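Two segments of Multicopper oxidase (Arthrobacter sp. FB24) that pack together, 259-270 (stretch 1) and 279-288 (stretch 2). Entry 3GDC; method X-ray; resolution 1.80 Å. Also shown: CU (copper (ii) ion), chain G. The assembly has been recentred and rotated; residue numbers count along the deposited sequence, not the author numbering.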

# COMPACT_ATOMS: atom_id res chain seq x y z
N ARG A 259 -22.10 -8.42 5.06
CA ARG A 259 -23.12 -9.36 5.51
C ARG A 259 -22.71 -10.73 4.98
O ARG A 259 -22.49 -10.87 3.77
N PHE A 260 -22.60 -11.72 5.86
CA PHE A 260 -22.19 -13.07 5.46
C PHE A 260 -23.40 -13.82 4.89
O PHE A 260 -24.36 -14.06 5.61
N PRO A 261 -23.36 -14.16 3.59
CA PRO A 261 -24.53 -14.77 2.94
C PRO A 261 -24.77 -16.24 3.29
O PRO A 261 -25.89 -16.72 3.11
N TYR A 262 -23.74 -16.93 3.79
CA TYR A 262 -23.81 -18.38 4.03
C TYR A 262 -23.31 -18.78 5.41
O TYR A 262 -22.33 -18.21 5.89
N PRO A 263 -23.97 -19.76 6.06
CA PRO A 263 -23.50 -20.21 7.37
C PRO A 263 -22.22 -21.03 7.24
O PRO A 263 -21.89 -21.47 6.14
N GLY A 264 -21.51 -21.21 8.35
CA GLY A 264 -20.29 -22.02 8.36
C GLY A 264 -19.04 -21.27 8.79
O GLY A 264 -19.13 -20.12 9.25
N LYS A 265 -17.89 -21.92 8.64
CA LYS A 265 -16.59 -21.36 9.03
C LYS A 265 -15.88 -20.71 7.86
O LYS A 265 -15.68 -21.34 6.81
N PHE A 266 -15.48 -19.45 8.04
CA PHE A 266 -14.77 -18.69 7.02
C PHE A 266 -13.49 -18.11 7.60
O PHE A 266 -13.53 -17.29 8.52
N MET A 267 -12.36 -18.55 7.07
CA MET A 267 -11.06 -18.08 7.55
C MET A 267 -10.86 -16.59 7.28
O MET A 267 -11.35 -16.05 6.28
N PHE A 268 -10.18 -15.91 8.20
CA PHE A 268 -9.68 -14.56 7.94
C PHE A 268 -8.25 -14.47 8.44
O PHE A 268 -7.90 -15.08 9.46
N HIS A 269 -7.41 -13.76 7.69
CA HIS A 269 -5.99 -13.71 8.01
C HIS A 269 -5.27 -12.65 7.19
O HIS A 269 -5.83 -12.12 6.22
N ALA A 270 -4.03 -12.36 7.55
CA ALA A 270 -3.18 -11.54 6.68
C ALA A 270 -2.98 -12.29 5.37
O ALA A 270 -2.78 -13.51 5.38
N GLY A 279 0.57 -16.37 13.52
CA GLY A 279 -0.49 -16.07 14.48
C GLY A 279 -1.64 -15.21 14.01
O GLY A 279 -2.69 -15.18 14.65
N TRP A 280 -1.45 -14.51 12.89
CA TRP A 280 -2.49 -13.62 12.37
C TRP A 280 -3.41 -14.42 11.42
O TRP A 280 -3.42 -14.25 10.21
N MET A 281 -4.17 -15.34 12.03
CA MET A 281 -5.22 -16.08 11.35
C MET A 281 -6.31 -16.51 12.33
O MET A 281 -6.04 -16.76 13.50
N GLY A 282 -7.54 -16.57 11.83
CA GLY A 282 -8.68 -17.03 12.62
C GLY A 282 -9.83 -17.43 11.72
O GLY A 282 -9.67 -17.52 10.49
N PHE A 283 -10.98 -17.68 12.33
CA PHE A 283 -12.22 -17.98 11.61
C PHE A 283 -13.35 -17.08 12.08
O PHE A 283 -13.42 -16.73 13.26
N PHE A 284 -14.24 -16.76 11.14
CA PHE A 284 -15.61 -16.38 11.49
C PHE A 284 -16.45 -17.65 11.50
O PHE A 284 -16.29 -18.52 10.64
N GLU A 285 -17.33 -17.75 12.48
CA GLU A 285 -18.33 -18.82 12.53
C GLU A 285 -19.71 -18.19 12.32
O GLU A 285 -20.20 -17.45 13.18
N VAL A 286 -20.30 -18.44 11.16
CA VAL A 286 -21.54 -17.80 10.76
C VAL A 286 -22.70 -18.75 11.07
O VAL A 286 -22.74 -19.87 10.54
N SER A 287 -23.60 -18.32 11.93
CA SER A 287 -24.76 -19.12 12.30
C SER A 287 -25.92 -18.81 11.36
O SER A 287 -26.08 -17.68 10.93
N ALA A 288 -26.73 -19.84 11.06
CA ALA A 288 -27.83 -19.73 10.10
C ALA A 288 -28.83 -18.59 10.37
O ALA A 288 -29.29 -18.39 11.50

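Two antiparallel strands, 264-269 and 281-287, lie side by side, so their side chains alternate between the two faces of the sheet, and each face has its own packing logic. The apolar centre lies on the face carrying F266, F268, F284 and V286. Here F284 (chi1 m, -76°) is flanked by two aromatic neighbours: F260, reaching in from the loop before the strand with chi1 m, brings CZ to 3.6 Å from F284 CG, and F268 CD2 sits 3.5 Å from F284 CD2. Both pairs are oblique, with planes at 42° and 51°. V286 (chi1 t) fills the space beside them, its CG2 lying 3.6 Å from F260 CD1 and 3.7 Å from F266 CD2; F266 is m.

F268 is the one aromatic of this cluster with chi1 p (72°). This choice carries the ring toward the partner strand, over the backbone of G282, whose N lies over one ring face while F284 CE2 lies over the opposite one. The rule is legible: a CB on G282 would come to 3.1 Å from F268 CE2, so the glycine leaves room for the ring. W280 (chi1 t) extends this cluster, with its CZ3 3.5 Å from F268 CD1. One face of the W280 indole receives A270 CB, 3.6 Å from the centroid of the five-membered ring, and H269 CA, 3.9 Å from that of the six-membered ring.

The other face is more mixed. M267 (t, t, m) directs its CE to 3.6 Å from M281 CE and 3.7 Å from F283 CE1; M281 is p, t, m and F283 is m. Over the F283 ring runs K265 (m, t, t, t): its CD stands 4.3 Å from the ring centroid, and its NZ, at 4.5 Å from the same centroid, makes an off-centre cation-pi contact. The lysine thus offers methylene and charge to the same aromatic surface. Closer to its backbone, K265 CG approaches E285 OE1 at 3.2 Å; E285 is t, p, and its end comes nearer to the first stretch than its CB direction suggests.

Backbone hydrogen bonds hold this register in reciprocal pairs, G264 with V286, F266 with F284 and F268 with G282. At the polar end, H269 (chi1 p) starts beside M281, H269 CB to M281 CB 3.7 Å, but its imidazole leads away. H269 ND1 donates to A270 O at 2.6 Å, and H269 NE2 binds the copper ion CU at 1.9 Å, with further ligands elsewhere in the structure.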

# COMPACT_ATOMS: atom_id res chain seq x y z
CB ARG A 259 -24.50 -8.99 4.95
CG ARG A 259 -24.94 -7.57 5.26
CD ARG A 259 -26.26 -7.24 4.56
NE ARG A 259 -26.74 -5.90 4.92
CZ ARG A 259 -27.56 -5.64 5.94
NH1 ARG A 259 -28.01 -6.62 6.72
NH2 ARG A 259 -27.94 -4.39 6.18
CB PHE A 260 -21.65 -13.84 6.66
CG PHE A 260 -20.31 -13.36 7.15
CD1 PHE A 260 -19.14 -14.00 6.76
CD2 PHE A 260 -20.22 -12.28 8.04
CE1 PHE A 260 -17.89 -13.57 7.22
CE2 PHE A 260 -18.98 -11.85 8.51
CZ PHE A 260 -17.82 -12.49 8.11
CB PRO A 261 -24.22 -14.63 1.45
CG PRO A 261 -22.73 -14.67 1.38
CD PRO A 261 -22.25 -13.97 2.63
CB TYR A 262 -23.03 -19.14 2.94
CG TYR A 262 -23.58 -18.96 1.55
CD1 TYR A 262 -24.85 -19.44 1.22
CD2 TYR A 262 -22.84 -18.32 0.55
CE1 TYR A 262 -25.38 -19.28 -0.04
CE2 TYR A 262 -23.36 -18.15 -0.74
CZ TYR A 262 -24.64 -18.64 -1.02
OH TYR A 262 -25.19 -18.49 -2.28
CB PRO A 263 -24.66 -21.09 7.86
CG PRO A 263 -25.28 -21.61 6.61
CD PRO A 263 -25.16 -20.50 5.61
CB LYS A 265 -15.69 -22.46 9.58
CG LYS A 265 -15.76 -22.70 11.07
CD LYS A 265 -14.60 -23.58 11.48
CE LYS A 265 -14.58 -23.85 12.97
NZ LYS A 265 -13.27 -24.47 13.35
CB PHE A 266 -15.67 -17.61 6.44
CG PHE A 266 -16.88 -18.17 5.73
CD1 PHE A 266 -16.80 -18.51 4.39
CD2 PHE A 266 -18.07 -18.39 6.42
CE1 PHE A 266 -17.90 -19.04 3.72
CE2 PHE A 266 -19.19 -18.94 5.77
CZ PHE A 266 -19.10 -19.26 4.41
CB MET A 267 -9.93 -18.89 6.92
CG MET A 267 -8.58 -18.73 7.59
SD MET A 267 -7.35 -19.81 6.83
CE MET A 267 -7.71 -21.34 7.67
CB PHE A 268 -10.61 -13.47 8.51
CG PHE A 268 -10.58 -13.35 10.00
CD1 PHE A 268 -9.93 -12.27 10.62
CD2 PHE A 268 -11.24 -14.28 10.80
CE1 PHE A 268 -9.91 -12.16 12.02
CE2 PHE A 268 -11.23 -14.17 12.18
CZ PHE A 268 -10.56 -13.10 12.80
CB HIS A 269 -5.33 -15.08 7.75
CG HIS A 269 -5.53 -15.59 6.36
ND1 HIS A 269 -4.68 -15.28 5.32
CD2 HIS A 269 -6.50 -16.38 5.84
CE1 HIS A 269 -5.12 -15.87 4.22
NE2 HIS A 269 -6.22 -16.53 4.51
CB ALA A 270 -1.85 -11.30 7.35
CB TRP A 280 -1.85 -12.34 11.78
CG TRP A 280 -2.72 -11.29 11.10
CD1 TRP A 280 -2.26 -10.19 10.42
CD2 TRP A 280 -4.16 -11.25 10.97
NE1 TRP A 280 -3.29 -9.47 9.90
CE2 TRP A 280 -4.47 -10.10 10.21
CE3 TRP A 280 -5.21 -12.07 11.42
CZ2 TRP A 280 -5.79 -9.74 9.89
CZ3 TRP A 280 -6.52 -11.71 11.11
CH2 TRP A 280 -6.79 -10.56 10.34
CB MET A 281 -4.65 -17.30 10.59
CG MET A 281 -4.02 -18.37 11.43
SD MET A 281 -3.47 -19.84 10.48
CE MET A 281 -4.82 -20.09 9.38
CB PHE A 283 -12.68 -19.40 11.89
CG PHE A 283 -11.78 -20.46 11.36
CD1 PHE A 283 -11.78 -20.77 9.99
CD2 PHE A 283 -10.96 -21.18 12.21
CE1 PHE A 283 -10.94 -21.77 9.49
CE2 PHE A 283 -10.13 -22.19 11.72
CZ PHE A 283 -10.12 -22.48 10.36
CB PHE A 284 -16.21 -15.42 10.46
CG PHE A 284 -15.71 -14.02 10.58
CD1 PHE A 284 -16.39 -13.09 11.35
CD2 PHE A 284 -14.54 -13.63 9.92
CE1 PHE A 284 -15.91 -11.78 11.46
CE2 PHE A 284 -14.07 -12.32 10.02
CZ PHE A 284 -14.76 -11.40 10.79
CB GLU A 285 -18.26 -19.56 13.87
CG GLU A 285 -19.26 -20.72 13.99
CD GLU A 285 -18.90 -21.90 13.13
OE1 GLU A 285 -17.90 -22.59 13.46
OE2 GLU A 285 -19.61 -22.17 12.13
CB VAL A 286 -21.56 -17.44 9.25
CG1 VAL A 286 -22.82 -16.64 8.89
CG2 VAL A 286 -20.30 -16.67 8.86
CB SER A 287 -25.15 -18.86 13.76
OG SER A 287 -25.52 -17.50 13.94
CB ALA A 288 -28.57 -21.07 10.00
CU CU G . -6.74 -18.00 3.39